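Local atomic coordinates of GTPase-activating protein GYP1 (PDB entry 1FKM), a protein that stimulates GTP hydrolysis by Ypt/Rab GTPases, acting as a negative regulator of Ypt1 on the Golgi and of Ypt7 on the vacuole. Residues Gln24-Arg27 with Gln28-Asn32. Sequence-based numbering, arbitrary orientation.
Sequences QDLR and QISWN
Ser30 folds its hydroxyl back onto the preceding turn, where OG donates to Leu26 O at 2.7 Å. OG lies beside its own backbone N, opposite the carbonyl carbon (chi1 -64°), and this rotation brings it above the plane of the Leu26 carbonyl, while Ser30 N, at 3.0 Å from Leu26 O, approaches from the other face. Two donors of one residue thus grip a single oxygen, and the proton of the buried hydroxyl is spent within its own helix. Leu26 CD1 lies 3.7 Å from Ser30 OG, and Ile29 CG2 closes in on Leu26 O at 3.4 Å. This tight side faces the protein: Val42 of helix 39-46 touches both Leu26 and Ser30, and Phe11 of helix 4-15 touches Ile29 and Ser30. Gln24 to Ser30 belong to helix 23-30, a short element of the all-helical Ypt/Rab-GAP (TBC) domain, well away from the arginine and glutamine fingers. Its i to i+4 ladder runs from Gln28 N to Gln24 O through to Trp31 N and Arg27 O; the Trp31 N to Arg27 O bond, 3.2 Å, is the most bent, at 138°. The indole of Trp31 lies against helix 247-261, its NE1 hydrogen-bonded to Glu260 OE1. On the solvent side contact is looser: Gln28 extends from the helix, and a water donates both to its OE1 (2.8 Å) and to Asp25 O (2.9 Å), linking side chain to backbone.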
loop_
_atom_site.group_PDB
_atom_site.type_symbol
_atom_site.label_atom_id
_atom_site.label_comp_id
_atom_site.label_asym_id
_atom_site.label_seq_id
_atom_site.Cartn_x
_atom_site.Cartn_y
_atom_site.Cartn_z
ATOM N N GLN A 24 -0.337 18.790 10.418
ATOM C CA GLN A 24 -1.719 19.140 10.106
ATOM C C GLN A 24 -1.854 19.714 8.705
ATOM O O GLN A 24 -2.688 19.263 7.916
ATOM C CB GLN A 24 -2.260 20.163 11.109
ATOM C CG GLN A 24 -2.607 19.602 12.476
ATOM C CD GLN A 24 -3.355 20.610 13.332
ATOM O OE1 GLN A 24 -4.407 21.118 12.936
ATOM N NE2 GLN A 24 -2.816 20.907 14.511
ATOM N N ASP A 25 -1.046 20.725 8.400
ATOM C CA ASP A 25 -1.096 21.341 7.083
ATOM C C ASP A 25 -0.785 20.300 6.015
ATOM O O ASP A 25 -1.447 20.238 4.983
ATOM C CB ASP A 25 -0.087 22.490 6.976
ATOM C CG ASP A 25 -0.426 23.658 7.883
ATOM O OD1 ASP A 25 -1.620 24.009 7.986
ATOM O OD2 ASP A 25 0.506 24.236 8.480
ATOM N N LEU A 26 0.214 19.468 6.282
ATOM C CA LEU A 26 0.620 18.442 5.324
ATOM C C LEU A 26 -0.491 17.428 5.024
ATOM O O LEU A 26 -0.740 17.094 3.865
ATOM C CB LEU A 26 1.871 17.721 5.840
ATOM C CG LEU A 26 2.501 16.695 4.895
ATOM C CD1 LEU A 26 2.909 17.377 3.591
ATOM C CD2 LEU A 26 3.708 16.043 5.578
ATOM N N ARG A 27 -1.152 16.939 6.068
ATOM C CA ARG A 27 -2.240 15.978 5.906
ATOM C C ARG A 27 -3.395 16.592 5.115
ATOM O O ARG A 27 -3.985 15.950 4.247
ATOM C CB ARG A 27 -2.773 15.537 7.270
ATOM C CG ARG A 27 -1.869 14.614 8.058
ATOM C CD ARG A 27 -2.556 14.187 9.353
ATOM N NE ARG A 27 -3.890 13.651 9.096
ATOM C CZ ARG A 27 -4.714 13.190 10.034
ATOM N NH1 ARG A 27 -4.345 13.195 11.308
ATOM N NH2 ARG A 27 -5.909 12.723 9.697
ATOM N N GLN A 28 -3.714 17.842 5.429
ATOM C CA GLN A 28 -4.806 18.544 4.767
ATOM C C GLN A 28 -4.657 18.624 3.252
ATOM O O GLN A 28 -5.587 18.300 2.513
ATOM C CB GLN A 28 -4.932 19.956 5.347
ATOM C CG GLN A 28 -5.918 20.844 4.615
ATOM C CD GLN A 28 -5.999 22.232 5.218
ATOM O OE1 GLN A 28 -5.001 22.953 5.282
ATOM N NE2 GLN A 28 -7.190 22.613 5.668
ATOM N N ILE A 29 -3.491 19.055 2.784
ATOM C CA ILE A 29 -3.272 19.176 1.354
ATOM C C ILE A 29 -3.006 17.833 0.679
ATOM O O ILE A 29 -3.436 17.614 -0.452
ATOM C CB ILE A 29 -2.100 20.154 1.044
ATOM C CG1 ILE A 29 -2.012 20.393 -0.465
ATOM C CG2 ILE A 29 -0.786 19.596 1.582
ATOM C CD1 ILE A 29 -1.043 21.500 -0.862
ATOM N N SER A 30 -2.319 16.932 1.377
ATOM C CA SER A 30 -1.991 15.619 0.819
ATOM C C SER A 30 -3.206 14.747 0.534
ATOM O O SER A 30 -3.148 13.871 -0.323
ATOM C CB SER A 30 -1.046 14.856 1.754
ATOM O OG SER A 30 0.208 15.508 1.872
ATOM N N TRP A 31 -4.301 14.986 1.251
ATOM C CA TRP A 31 -5.520 14.201 1.073
ATOM C C TRP A 31 -5.965 14.241 -0.383
ATOM O O TRP A 31 -6.481 13.253 -0.922
ATOM C CB TRP A 31 -6.645 14.765 1.955
ATOM C CG TRP A 31 -7.620 13.736 2.468
ATOM C CD1 TRP A 31 -7.612 13.142 3.699
ATOM C CD2 TRP A 31 -8.738 13.172 1.760
ATOM N NE1 TRP A 31 -8.651 12.249 3.802
ATOM C CE2 TRP A 31 -9.356 12.248 2.629
ATOM C CE3 TRP A 31 -9.274 13.357 0.479
ATOM C CZ2 TRP A 31 -10.488 11.508 2.258
ATOM C CZ3 TRP A 31 -10.400 12.618 0.109
ATOM C CH2 TRP A 31 -10.992 11.706 0.999
ATOM N N ASN A 32 -5.746 15.387 -1.023
ATOM C CA ASN A 32 -6.155 15.581 -2.407
ATOM C C ASN A 32 -5.099 15.221 -3.442
ATOM O O ASN A 32 -5.225 15.599 -4.602
ATOM C CB ASN A 32 -6.598 17.033 -2.611
ATOM C CG ASN A 32 -7.644 17.463 -1.601
ATOM O OD1 ASN A 32 -8.651 16.782 -1.408
ATOM N ND2 ASN A 32 -7.409 18.592 -0.946
HETATM O O HOH W 1 -2.571 22.661 3.988
#